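Structural polyprotein, VP3 (Israeli acute paralysis virus, PDB 5CDD) probably serves as a structural component of the virus capsid, a jelly-roll coat protein that assembles with its partner chains around the viral genome. Local coordinates at residues F213-G218 with F230-S235; Q78-N83 with C239-T244; P279-R284 with E294-E299; A64-L69 with C97-I102. One frame throughout, in Å; residues are numbered along the deposited sequence.

Contact 1 of 4, residues F213-G218 with F230-S235; sequences FLKTAG and FHESFS
K215 and E232 lie side by side and point the same way, the methylene K215 CD resting 3.8 Å from E232 CB. The lysine chain stays extended until its last torsion (chi4 65°), which turns NZ off that line, while the glutamate is bent already at chi2 (-67°), which sets CD to one side. K215 NZ and E232 OE1 end 3.9 Å apart, a long salt bridge at most; the firmer partner of the ammonium is Q150 of another capsid chain. On the backbone, K215 N gives a 3.0 Å hydrogen bond to E232 O, a carbonyl just past the end of helix 228-231. In the viral jelly roll these segments correspond to strand G and the far end of the G-H loop, so the contact closes that loop beside strand 132-144, the neighbour of strand 214-215 in its sheet. L214 suits the buried side facing the loop: CD1 meets S235 CB, and CD2 lies 3.8 Å from E232 O. Serine suits position 233, since S233 OG takes the N-H of G218 N at 3.2 Å in a fairly straight bond (163°) and is also bonded to N229 O, in helix 228-231. G218 turns with a positive phi, a conformation glycine adopts easily, and its CA comes within 4.2 Å of F234 CE2. G218 O approaches the F230 ring at its edge, in the ring plane, 3.6 Å from CD1, while F234 CD2 lies over one face of the same ring, toward its rim.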
loop_
_atom_site.group_PDB
_atom_site.type_symbol
_atom_site.label_atom_id
_atom_site.label_comp_id
_atom_site.label_asym_id
_atom_site.label_seq_id
_atom_site.Cartn_x
_atom_site.Cartn_y
_atom_site.Cartn_z
ATOM N N PHE B 213 2.139 -44.591 -12.962
ATOM C CA PHE B 213 3.099 -44.919 -11.917
ATOM C C PHE B 213 2.913 -46.386 -11.544
ATOM O O PHE B 213 1.843 -46.956 -11.765
ATOM C CB PHE B 213 2.848 -44.069 -10.671
ATOM C CG PHE B 213 2.862 -42.586 -10.917
ATOM C CD1 PHE B 213 4.058 -41.911 -11.139
ATOM C CD2 PHE B 213 1.677 -41.856 -10.884
ATOM C CE1 PHE B 213 4.074 -40.529 -11.318
ATOM C CE2 PHE B 213 1.681 -40.477 -11.061
ATOM C CZ PHE B 213 2.883 -39.812 -11.277
ATOM N N LEU B 214 3.951 -46.993 -10.977
ATOM C CA LEU B 214 3.887 -48.388 -10.549
ATOM C C LEU B 214 4.026 -48.455 -9.033
ATOM O O LEU B 214 4.598 -47.557 -8.415
ATOM C CB LEU B 214 4.996 -49.205 -11.214
ATOM C CG LEU B 214 4.832 -49.492 -12.708
ATOM C CD1 LEU B 214 6.079 -50.173 -13.238
ATOM C CD2 LEU B 214 3.614 -50.371 -12.933
ATOM N N LYS B 215 3.498 -49.518 -8.434
ATOM C CA LYS B 215 3.563 -49.677 -6.988
ATOM C C LYS B 215 4.997 -49.851 -6.504
ATOM O O LYS B 215 5.883 -50.206 -7.278
ATOM C CB LYS B 215 2.700 -50.866 -6.553
ATOM C CG LYS B 215 1.198 -50.630 -6.726
ATOM C CD LYS B 215 0.372 -51.755 -6.107
ATOM C CE LYS B 215 -1.119 -51.420 -6.081
ATOM N NZ LYS B 215 -1.719 -51.308 -7.439
ATOM N N THR B 216 5.222 -49.594 -5.220
ATOM C CA THR B 216 6.555 -49.712 -4.643
ATOM C C THR B 216 6.680 -50.854 -3.641
ATOM O O THR B 216 7.681 -50.954 -2.935
ATOM C CB THR B 216 6.964 -48.403 -3.931
ATOM O OG1 THR B 216 6.070 -48.162 -2.836
ATOM C CG2 THR B 216 6.927 -47.229 -4.903
ATOM N N ALA B 217 5.668 -51.711 -3.583
ATOM C CA ALA B 217 5.666 -52.838 -2.659
ATOM C C ALA B 217 6.839 -53.778 -2.921
ATOM O O ALA B 217 7.523 -54.218 -1.993
ATOM C CB ALA B 217 4.349 -53.600 -2.776
ATOM N N GLY B 218 7.075 -54.075 -4.193
ATOM C CA GLY B 218 8.163 -54.970 -4.546
ATOM C C GLY B 218 8.044 -56.388 -4.009
ATOM O O GLY B 218 6.978 -57.003 -4.082
ATOM N N PHE B 230 3.805 -57.642 -6.164
ATOM C CA PHE B 230 5.106 -57.852 -6.772
ATOM C C PHE B 230 5.038 -57.532 -8.258
ATOM O O PHE B 230 5.860 -56.781 -8.780
ATOM C CB PHE B 230 5.544 -59.302 -6.578
ATOM C CG PHE B 230 6.852 -59.626 -7.229
ATOM C CD1 PHE B 230 8.047 -59.178 -6.678
ATOM C CD2 PHE B 230 6.889 -60.347 -8.415
ATOM C CE1 PHE B 230 9.262 -59.442 -7.302
ATOM C CE2 PHE B 230 8.097 -60.617 -9.048
ATOM C CZ PHE B 230 9.286 -60.163 -8.492
ATOM N N HIS B 231 4.049 -58.104 -8.934
ATOM C CA HIS B 231 3.873 -57.892 -10.365
ATOM C C HIS B 231 3.454 -56.466 -10.690
ATOM O O HIS B 231 3.743 -55.958 -11.772
ATOM C CB HIS B 231 2.838 -58.876 -10.916
ATOM C CG HIS B 231 3.279 -60.305 -10.861
ATOM N ND1 HIS B 231 4.389 -60.766 -11.537
ATOM C CD2 HIS B 231 2.769 -61.371 -10.201
ATOM C CE1 HIS B 231 4.544 -62.055 -11.295
ATOM N NE2 HIS B 231 3.575 -62.447 -10.487
ATOM N N GLU B 232 2.776 -55.823 -9.746
ATOM C CA GLU B 232 2.313 -54.452 -9.926
ATOM C C GLU B 232 3.411 -53.429 -9.648
ATOM O O GLU B 232 3.155 -52.225 -9.644
ATOM C CB GLU B 232 1.124 -54.180 -8.998
ATOM C CG GLU B 232 -0.129 -54.963 -9.343
ATOM C CD GLU B 232 -0.731 -54.529 -10.663
ATOM O OE1 GLU B 232 -1.179 -53.364 -10.759
ATOM O OE2 GLU B 232 -0.752 -55.350 -11.607
ATOM N N SER B 233 4.633 -53.904 -9.432
ATOM C CA SER B 233 5.744 -53.013 -9.125
ATOM C C SER B 233 6.900 -53.007 -10.123
ATOM O O SER B 233 7.919 -52.376 -9.849
ATOM C CB SER B 233 6.319 -53.361 -7.748
ATOM O OG SER B 233 5.312 -53.411 -6.755
ATOM N N PHE B 234 6.769 -53.668 -11.273
ATOM C CA PHE B 234 7.909 -53.704 -12.185
ATOM C C PHE B 234 7.798 -53.358 -13.668
ATOM O O PHE B 234 8.714 -52.748 -14.210
ATOM C CB PHE B 234 8.617 -55.045 -12.010
ATOM C CG PHE B 234 9.251 -55.201 -10.660
ATOM C CD1 PHE B 234 10.375 -54.456 -10.317
ATOM C CD2 PHE B 234 8.690 -56.039 -9.704
ATOM C CE1 PHE B 234 10.928 -54.540 -9.043
ATOM C CE2 PHE B 234 9.236 -56.130 -8.424
ATOM C CZ PHE B 234 10.356 -55.379 -8.094
ATOM N N SER B 235 6.718 -53.739 -14.339
ATOM C CA SER B 235 6.557 -53.404 -15.764
ATOM C C SER B 235 7.300 -54.300 -16.754
ATOM O O SER B 235 7.034 -54.244 -17.955
ATOM C CB SER B 235 6.990 -51.958 -16.043
ATOM O OG SER B 235 8.371 -51.896 -16.386
#

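Contact 2 of 4, residues Q78-N83 with C239-T244; sequences QKPIAN and CIRPVT
R241 lays the aliphatic part of its side chain beside the P80 ring, both pointing the same way, with R241 CD 3.8 Å from P80 CD and R241 CG 3.3 Å from P80 N. A bend at chi3 (-52°) swings NE out of the line of the methylenes, and Q78 CA then lies over one face of the guanidinium. The charged end is held elsewhere, by a salt bridge from NH2 to E154 and by hydrogen bonds from NH1 to the carbonyls of A183 and L178. Arginine fits such a buried place because its long apolar stem can pack on proline while its several N-H groups are satisfied farther on. Segment 239-242 belongs to the H strand of the CHEF sheet of the jelly roll, between strands 90-92 and 150-159, and the 78-83 loop, the B-C connection, crosses it steeply. Two backbone bonds pin the loop at that crossing: I81 N to I240 O at 3.0 Å, nearly linear (172°), and Q78 N to P242 O at 2.7 Å, equally well directed (165°). Between these two bonds the K79 carbonyl oxygen faces P242 CD, a carbon of a residue that has no N-H to offer. Apolar groups fill in around the bonds: I81 and I240 cross at a slant, I81 CD1 touching I240 CG2 at 3.8 Å, and P80 CB meets C239 SG at 3.9 Å. I81 CG1 also approaches P242 CD. Beyond P242 the chain turns a corner at V243 and T244, which share R152 as their partner in a classic beta bulge.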
loop_
_atom_site.group_PDB
_atom_site.type_symbol
_atom_site.label_atom_id
_atom_site.label_comp_id
_atom_site.label_asym_id
_atom_site.label_seq_id
_atom_site.Cartn_x
_atom_site.Cartn_y
_atom_site.Cartn_z
ATOM N N GLN B 78 21.257 -69.318 -25.180
ATOM C CA GLN B 78 19.842 -68.976 -25.130
ATOM C C GLN B 78 19.146 -69.539 -23.888
ATOM O O GLN B 78 17.996 -69.962 -23.948
ATOM C CB GLN B 78 19.133 -69.459 -26.399
ATOM C CG GLN B 78 19.639 -68.802 -27.673
ATOM C CD GLN B 78 18.681 -68.980 -28.830
ATOM O OE1 GLN B 78 18.327 -70.102 -29.193
ATOM N NE2 GLN B 78 18.261 -67.870 -29.423
ATOM N N LYS B 79 19.856 -69.541 -22.765
ATOM C CA LYS B 79 19.320 -70.021 -21.495
ATOM C C LYS B 79 19.745 -69.020 -20.427
ATOM O O LYS B 79 20.940 -68.798 -20.223
ATOM C CB LYS B 79 19.876 -71.410 -21.156
ATOM C CG LYS B 79 19.369 -71.964 -19.830
ATOM C CD LYS B 79 19.995 -73.309 -19.482
ATOM C CE LYS B 79 19.613 -73.749 -18.070
ATOM N NZ LYS B 79 20.044 -72.757 -17.042
ATOM N N PRO B 80 18.776 -68.409 -19.724
ATOM C CA PRO B 80 19.167 -67.440 -18.700
ATOM C C PRO B 80 20.206 -67.998 -17.746
ATOM O O PRO B 80 20.036 -69.086 -17.197
ATOM C CB PRO B 80 17.844 -67.113 -18.007
ATOM C CG PRO B 80 17.073 -68.373 -18.143
ATOM C CD PRO B 80 17.352 -68.761 -19.580
ATOM N N ILE B 81 21.292 -67.252 -17.569
ATOM C CA ILE B 81 22.369 -67.665 -16.680
ATOM C C ILE B 81 21.844 -68.100 -15.322
ATOM O O ILE B 81 21.225 -67.317 -14.603
ATOM C CB ILE B 81 23.383 -66.531 -16.474
ATOM C CG1 ILE B 81 24.215 -66.377 -17.742
ATOM C CG2 ILE B 81 24.261 -66.827 -15.260
ATOM C CD1 ILE B 81 25.161 -65.226 -17.726
ATOM N N ALA B 82 22.111 -69.353 -14.969
ATOM C CA ALA B 82 21.654 -69.901 -13.701
ATOM C C ALA B 82 22.351 -69.267 -12.517
ATOM O O ALA B 82 23.564 -69.077 -12.523
ATOM C CB ALA B 82 21.871 -71.402 -13.667
ATOM N N ASN B 83 21.564 -68.954 -11.495
ATOM C CA ASN B 83 22.061 -68.351 -10.266
ATOM C C ASN B 83 21.205 -68.941 -9.158
ATOM O O ASN B 83 20.680 -68.236 -8.292
ATOM C CB ASN B 83 21.889 -66.833 -10.319
ATOM C CG ASN B 83 22.451 -66.143 -9.097
ATOM O OD1 ASN B 83 23.636 -66.271 -8.788
ATOM N ND2 ASN B 83 21.604 -65.405 -8.395
ATOM N N CYS B 239 16.814 -60.067 -19.303
ATOM C CA CYS B 239 17.245 -61.453 -19.312
ATOM C C CYS B 239 18.644 -61.571 -19.899
ATOM O O CYS B 239 18.904 -61.094 -21.006
ATOM C CB CYS B 239 16.254 -62.293 -20.117
ATOM S SG CYS B 239 16.461 -64.065 -19.919
ATOM N N ILE B 240 19.542 -62.206 -19.150
ATOM C CA ILE B 240 20.921 -62.385 -19.588
ATOM C C ILE B 240 21.169 -63.830 -20.030
ATOM O O ILE B 240 21.298 -64.733 -19.201
ATOM C CB ILE B 240 21.904 -62.022 -18.454
ATOM C CG1 ILE B 240 21.588 -60.620 -17.929
ATOM C CG2 ILE B 240 23.335 -62.074 -18.966
ATOM C CD1 ILE B 240 22.442 -60.190 -16.757
ATOM N N ARG B 241 21.237 -64.038 -21.343
ATOM C CA ARG B 241 21.458 -65.368 -21.906
ATOM C C ARG B 241 22.622 -65.366 -22.889
ATOM O O ARG B 241 22.769 -64.441 -23.687
ATOM C CB ARG B 241 20.198 -65.849 -22.631
ATOM C CG ARG B 241 18.935 -65.798 -21.796
ATOM C CD ARG B 241 17.747 -66.369 -22.553
ATOM N NE ARG B 241 17.586 -65.756 -23.868
ATOM C CZ ARG B 241 16.524 -65.931 -24.646
ATOM N NH1 ARG B 241 15.523 -66.701 -24.241
ATOM N NH2 ARG B 241 16.464 -65.341 -25.832
ATOM N N PRO B 242 23.467 -66.406 -22.843
ATOM C CA PRO B 242 24.610 -66.485 -23.756
ATOM C C PRO B 242 24.164 -66.732 -25.196
ATOM O O PRO B 242 23.320 -67.590 -25.450
ATOM C CB PRO B 242 25.415 -67.661 -23.204
ATOM C CG PRO B 242 25.042 -67.690 -21.750
ATOM C CD PRO B 242 23.563 -67.438 -21.796
ATOM N N VAL B 243 24.721 -65.973 -26.133
ATOM C CA VAL B 243 24.399 -66.145 -27.548
ATOM C C VAL B 243 25.459 -67.084 -28.109
ATOM O O VAL B 243 25.172 -67.965 -28.921
ATOM C CB VAL B 243 24.459 -64.803 -28.310
ATOM C CG1 VAL B 243 24.296 -65.041 -29.802
ATOM C CG2 VAL B 243 23.372 -63.880 -27.811
ATOM N N THR B 244 26.689 -66.872 -27.652
ATOM C CA THR B 244 27.840 -67.672 -28.047
ATOM C C THR B 244 28.454 -68.220 -26.764
ATOM O O THR B 244 28.819 -67.459 -25.868
ATOM C CB THR B 244 28.886 -66.816 -28.787
ATOM O OG1 THR B 244 28.342 -66.373 -30.036
ATOM C CG2 THR B 244 30.156 -67.617 -29.040
#

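Contact 3 of 4, residues P279-R284 with E294-E299; sequences PTQVYR and EVLNVE
With its CG anti to the backbone N (chi1 170°) and the chain extended beyond, Q281 carries its amide across to the 294-299 segment, where L296, its CG anti to the carbonyl carbon (chi1 -57°), sends its branch to meet it. The two side chains pass at a slant, and Q281 NE2 comes to 3.2 Å from L296 CG, while Q281 CD lies 3.8 Å from L296 CD1. The same NE2 gives a hydrogen bond to E294 O, 3.3 Å long and bent (136°), the donor standing well above the plane of that carbonyl. Glutamine suits this place, offering methylenes to the leucine and an N-H to the backbone. Farther along, P279 packs its ring on V298, CD to CG1 at 3.7 Å, with P279 CG as near to N297 O. N297 OD1 accepts from E299 N, an Asx turn that bends the 294-299 segment where it passes the proline ring. V282 and Y283 pair antiparallel with a strand of a neighbouring capsid chain, from which Q200 also bonds E294 O and Q73 bonds E294 OE1. One bent amide bond and a few aliphatic touches are a modest link within the chain, which suggests that this C-terminal tail owes much of its position to the adjoining subunit.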
loop_
_atom_site.group_PDB
_atom_site.type_symbol
_atom_site.label_atom_id
_atom_site.label_comp_id
_atom_site.label_asym_id
_atom_site.label_seq_id
_atom_site.Cartn_x
_atom_site.Cartn_y
_atom_site.Cartn_z
ATOM N N PRO B 279 5.498 -50.652 8.803
ATOM C CA PRO B 279 6.279 -49.414 8.725
ATOM C C PRO B 279 7.622 -49.704 8.076
ATOM O O PRO B 279 8.076 -50.846 8.084
ATOM C CB PRO B 279 6.453 -49.018 10.192
ATOM C CG PRO B 279 5.313 -49.706 10.890
ATOM C CD PRO B 279 5.281 -51.038 10.204
ATOM N N THR B 280 8.255 -48.686 7.503
ATOM C CA THR B 280 9.567 -48.898 6.911
ATOM C C THR B 280 10.455 -49.251 8.098
ATOM O O THR B 280 10.379 -48.607 9.145
ATOM C CB THR B 280 10.119 -47.623 6.235
ATOM O OG1 THR B 280 10.132 -46.543 7.177
ATOM C CG2 THR B 280 9.269 -47.244 5.038
ATOM N N GLN B 281 11.276 -50.283 7.951
ATOM C CA GLN B 281 12.151 -50.697 9.039
ATOM C C GLN B 281 13.498 -51.165 8.528
ATOM O O GLN B 281 13.584 -51.855 7.515
ATOM C CB GLN B 281 11.487 -51.810 9.854
ATOM C CG GLN B 281 12.406 -52.472 10.869
ATOM C CD GLN B 281 11.670 -53.441 11.774
ATOM O OE1 GLN B 281 10.854 -54.242 11.315
ATOM N NE2 GLN B 281 11.964 -53.383 13.069
ATOM N N VAL B 282 14.550 -50.781 9.241
ATOM C CA VAL B 282 15.906 -51.156 8.873
ATOM C C VAL B 282 16.318 -52.428 9.601
ATOM O O VAL B 282 16.218 -52.509 10.827
ATOM C CB VAL B 282 16.902 -50.044 9.238
ATOM C CG1 VAL B 282 18.310 -50.478 8.881
ATOM C CG2 VAL B 282 16.530 -48.759 8.515
ATOM N N TYR B 283 16.776 -53.423 8.847
ATOM C CA TYR B 283 17.209 -54.674 9.453
ATOM C C TYR B 283 18.550 -54.455 10.138
ATOM O O TYR B 283 19.504 -53.970 9.526
ATOM C CB TYR B 283 17.347 -55.778 8.406
ATOM C CG TYR B 283 17.763 -57.090 9.019
ATOM C CD1 TYR B 283 16.886 -57.815 9.826
ATOM C CD2 TYR B 283 19.054 -57.578 8.845
ATOM C CE1 TYR B 283 17.287 -58.991 10.446
ATOM C CE2 TYR B 283 19.466 -58.752 9.460
ATOM C CZ TYR B 283 18.579 -59.453 10.260
ATOM O OH TYR B 283 18.988 -60.604 10.889
ATOM N N ARG B 284 18.616 -54.825 11.410
ATOM C CA ARG B 284 19.826 -54.647 12.192
ATOM C C ARG B 284 20.386 -55.982 12.650
ATOM O O ARG B 284 19.850 -56.593 13.572
ATOM C CB ARG B 284 19.512 -53.772 13.398
ATOM C CG ARG B 284 18.653 -52.570 13.049
ATOM C CD ARG B 284 18.305 -51.824 14.295
ATOM N NE ARG B 284 19.504 -51.316 14.925
ATOM C CZ ARG B 284 19.614 -51.080 16.224
ATOM N NH1 ARG B 284 18.587 -51.315 17.030
ATOM N NH2 ARG B 284 20.757 -50.612 16.713
ATOM N N GLU B 294 13.947 -57.160 16.497
ATOM C CA GLU B 294 12.758 -56.446 16.945
ATOM C C GLU B 294 11.704 -56.440 15.846
ATOM O O GLU B 294 12.016 -56.210 14.679
ATOM C CB GLU B 294 13.102 -55.003 17.333
ATOM C CG GLU B 294 11.871 -54.127 17.545
ATOM C CD GLU B 294 12.198 -52.775 18.148
ATOM O OE1 GLU B 294 13.081 -52.074 17.611
ATOM O OE2 GLU B 294 11.560 -52.406 19.157
ATOM N N VAL B 295 10.459 -56.708 16.227
ATOM C CA VAL B 295 9.352 -56.729 15.276
ATOM C C VAL B 295 8.399 -55.563 15.536
ATOM O O VAL B 295 7.793 -55.470 16.604
ATOM C CB VAL B 295 8.562 -58.052 15.373
ATOM C CG1 VAL B 295 7.470 -58.089 14.310
ATOM C CG2 VAL B 295 9.505 -59.230 15.213
ATOM N N LEU B 296 8.273 -54.670 14.557
ATOM C CA LEU B 296 7.392 -53.513 14.691
ATOM C C LEU B 296 5.983 -53.836 14.206
ATOM O O LEU B 296 5.798 -54.663 13.312
ATOM C CB LEU B 296 7.940 -52.328 13.891
ATOM C CG LEU B 296 9.359 -51.854 14.212
ATOM C CD1 LEU B 296 9.692 -50.649 13.348
ATOM C CD2 LEU B 296 9.474 -51.501 15.686
ATOM N N ASN B 297 4.991 -53.178 14.800
ATOM C CA ASN B 297 3.598 -53.389 14.430
ATOM C C ASN B 297 2.961 -52.079 13.972
ATOM O O ASN B 297 3.613 -51.033 13.952
ATOM C CB ASN B 297 2.817 -53.964 15.618
ATOM C CG ASN B 297 2.881 -53.076 16.846
ATOM O OD1 ASN B 297 2.370 -51.956 16.846
ATOM N ND2 ASN B 297 3.515 -53.573 17.902
ATOM N N VAL B 298 1.687 -52.145 13.596
ATOM C CA VAL B 298 0.956 -50.968 13.143
ATOM C C VAL B 298 -0.226 -50.697 14.071
ATOM O O VAL B 298 -1.284 -50.245 13.631
ATOM C CB VAL B 298 0.434 -51.156 11.699
ATOM C CG1 VAL B 298 1.606 -51.247 10.738
ATOM C CG2 VAL B 298 -0.421 -52.413 11.607
ATOM N N GLU B 299 -0.029 -50.970 15.360
ATOM C CA GLU B 299 -1.069 -50.776 16.366
ATOM C C GLU B 299 -1.096 -49.369 16.943
ATOM O O GLU B 299 -0.071 -48.831 17.358
ATOM C CB GLU B 299 -0.881 -51.746 17.535
ATOM C CG GLU B 299 -0.845 -53.221 17.181
ATOM C CD GLU B 299 -0.548 -54.084 18.398
ATOM O OE1 GLU B 299 -0.409 -55.317 18.245
ATOM O OE2 GLU B 299 -0.452 -53.526 19.513
#

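Contact 4 of 4, residues A64-L69 with C97-I102; sequences AVKHVL and CYSKSI
K66 NZ, which lies 2.8 Å from S99 OG and 3.6 Å from C97 SG, is gripped by a salt bridge to E124 and a hydrogen bond to the D119 carbonyl. The lysine gets there by folding: a bend at chi2 (-70°) sets CD aside, and another at chi3 turns CE, before NZ runs straight on. S99 OG in turn is hydrogen-bonded to the D119 carboxylate, so one acidic neighbourhood serves both residues, and would be expected to favour the charged form of the buried lysine. On its way the K66 chain slides past Y98 in the opposite direction, its CE at 4.0 Å from Y98 OH; NZ stands above the ring but at 5.2 Å from its centroid, a weak cation-pi attraction at most. K66 and H67 together face V260 in a classic beta bulge on strand 64-72, the B strand of the BIDG sheet of the jelly roll, and both side chains reach the C97-I102 segment, which belongs to the connection between the C and D strands. H67 and Y98 reach toward each other tip to tip, NE2 to OH at 2.7 Å, a hydrogen bond in which either may be the donor. Tyrosine suits this buried spot because its hydroxyl sits at the far end of an apolar ring, and histidine because a ring nitrogen at its tip can meet that hydroxyl. Their planes are turned by 31°, and the rings meet rim to rim, neither covering the other. W87 packs edge-to-face with the tyrosine ring.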
loop_
_atom_site.group_PDB
_atom_site.type_symbol
_atom_site.label_atom_id
_atom_site.label_comp_id
_atom_site.label_asym_id
_atom_site.label_seq_id
_atom_site.Cartn_x
_atom_site.Cartn_y
_atom_site.Cartn_z
ATOM N N ALA B 64 24.906 -49.448 -7.136
ATOM C CA ALA B 64 25.084 -50.517 -6.160
ATOM C C ALA B 64 25.018 -51.871 -6.861
ATOM O O ALA B 64 24.283 -52.039 -7.836
ATOM C CB ALA B 64 24.012 -50.430 -5.081
ATOM N N VAL B 65 25.790 -52.834 -6.365
ATOM C CA VAL B 65 25.818 -54.171 -6.949
ATOM C C VAL B 65 24.702 -55.056 -6.399
ATOM O O VAL B 65 24.567 -55.222 -5.187
ATOM C CB VAL B 65 27.163 -54.871 -6.673
ATOM C CG1 VAL B 65 27.192 -56.216 -7.343
ATOM C CG2 VAL B 65 28.295 -54.035 -7.190
ATOM N N LYS B 66 23.905 -55.624 -7.298
ATOM C CA LYS B 66 22.812 -56.499 -6.904
ATOM C C LYS B 66 23.135 -57.959 -7.206
ATOM O O LYS B 66 22.664 -58.860 -6.508
ATOM C CB LYS B 66 21.521 -56.091 -7.622
ATOM C CG LYS B 66 20.909 -54.782 -7.140
ATOM C CD LYS B 66 20.313 -54.907 -5.739
ATOM C CE LYS B 66 19.139 -55.873 -5.702
ATOM N NZ LYS B 66 18.515 -55.963 -4.353
ATOM N N HIS B 67 23.946 -58.193 -8.235
ATOM C CA HIS B 67 24.305 -59.554 -8.616
ATOM C C HIS B 67 25.758 -59.738 -9.038
ATOM O O HIS B 67 26.385 -58.830 -9.580
ATOM C CB HIS B 67 23.418 -60.027 -9.768
ATOM C CG HIS B 67 21.954 -59.879 -9.510
ATOM N ND1 HIS B 67 21.312 -60.530 -8.480
ATOM C CD2 HIS B 67 21.007 -59.150 -10.146
ATOM C CE1 HIS B 67 20.030 -60.208 -8.491
ATOM N NE2 HIS B 67 19.819 -59.371 -9.492
ATOM N N VAL B 68 26.274 -60.934 -8.777
ATOM C CA VAL B 68 27.627 -61.322 -9.154
ATOM C C VAL B 68 27.459 -62.759 -9.639
ATOM O O VAL B 68 27.693 -63.713 -8.897
ATOM C CB VAL B 68 28.605 -61.295 -7.957
ATOM C CG1 VAL B 68 29.988 -61.726 -8.417
ATOM C CG2 VAL B 68 28.674 -59.897 -7.367
ATOM N N LEU B 69 27.031 -62.899 -10.890
ATOM C CA LEU B 69 26.786 -64.201 -11.499
ATOM C C LEU B 69 28.047 -64.939 -11.936
ATOM O O LEU B 69 29.128 -64.356 -12.029
ATOM C CB LEU B 69 25.868 -64.026 -12.709
ATOM C CG LEU B 69 24.620 -63.165 -12.504
ATOM C CD1 LEU B 69 23.946 -62.938 -13.845
ATOM C CD2 LEU B 69 23.670 -63.833 -11.524
ATOM N N CYS B 97 12.562 -52.914 -4.558
ATOM C CA CYS B 97 13.451 -54.052 -4.360
ATOM C C CYS B 97 12.722 -55.347 -4.714
ATOM O O CYS B 97 11.531 -55.490 -4.436
ATOM C CB CYS B 97 13.937 -54.102 -2.911
ATOM S SG CYS B 97 15.437 -55.087 -2.704
ATOM N N TYR B 98 13.438 -56.285 -5.325
ATOM C CA TYR B 98 12.839 -57.551 -5.732
ATOM C C TYR B 98 13.481 -58.778 -5.092
ATOM O O TYR B 98 12.899 -59.864 -5.100
ATOM C CB TYR B 98 12.900 -57.681 -7.256
ATOM C CG TYR B 98 14.300 -57.585 -7.818
ATOM C CD1 TYR B 98 15.191 -58.655 -7.717
ATOM C CD2 TYR B 98 14.744 -56.415 -8.432
ATOM C CE1 TYR B 98 16.491 -58.561 -8.212
ATOM C CE2 TYR B 98 16.042 -56.309 -8.929
ATOM C CZ TYR B 98 16.908 -57.386 -8.815
ATOM O OH TYR B 98 18.190 -57.287 -9.300
ATOM N N SER B 99 14.675 -58.607 -4.536
ATOM C CA SER B 99 15.375 -59.722 -3.910
ATOM C C SER B 99 15.366 -59.634 -2.391
ATOM O O SER B 99 15.523 -58.555 -1.820
ATOM C CB SER B 99 16.822 -59.782 -4.407
ATOM O OG SER B 99 17.527 -58.602 -4.065
ATOM N N LYS B 100 15.180 -60.779 -1.743
ATOM C CA LYS B 100 15.163 -60.839 -0.289
ATOM C C LYS B 100 15.699 -62.178 0.191
ATOM O O LYS B 100 15.757 -63.148 -0.564
ATOM C CB LYS B 100 13.741 -60.644 0.243
ATOM C CG LYS B 100 12.791 -61.779 -0.085
ATOM C CD LYS B 100 11.385 -61.479 0.402
ATOM C CE LYS B 100 10.405 -62.531 -0.084
ATOM N NZ LYS B 100 8.997 -62.157 0.208
ATOM N N SER B 101 16.101 -62.214 1.455
ATOM C CA SER B 101 16.619 -63.421 2.075
ATOM C C SER B 101 15.799 -63.648 3.335
ATOM O O SER B 101 15.377 -62.692 3.983
ATOM C CB SER B 101 18.092 -63.242 2.437
ATOM O OG SER B 101 18.589 -64.381 3.114
ATOM N N ILE B 102 15.565 -64.906 3.683
ATOM C CA ILE B 102 14.786 -65.204 4.873
ATOM C C ILE B 102 15.638 -65.747 6.004
ATOM O O ILE B 102 16.283 -66.789 5.878
ATOM C CB ILE B 102 13.662 -66.197 4.554
ATOM C CG1 ILE B 102 12.683 -65.540 3.583
ATOM C CG2 ILE B 102 12.947 -66.617 5.833
ATOM C CD1 ILE B 102 11.572 -66.438 3.154
#

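How the contacts relate
The four contacts spread through one jelly-roll sandwich and its tail. Contacts 1 and 4 both reach the BIDG sheet, their centres 17 Å apart, and meet directly where F234 CZ packs 3.5 Å from Y98 CB. Contact 2 lies on the CHEF sheet, 18 Å between centres from contact 4, and L69 joins the two by packing on N83, I81 and I240. Along the chain, contact 2 alternates with contact 4 and encloses contact 1; in contacts 2 and 4, segments far apart in sequence come together between the two sheets. Contact 3 follows last and touches none of the others; its centre is 38 Å from contact 2, across the chain's centre, where the C-terminal tail joins neighbouring subunits.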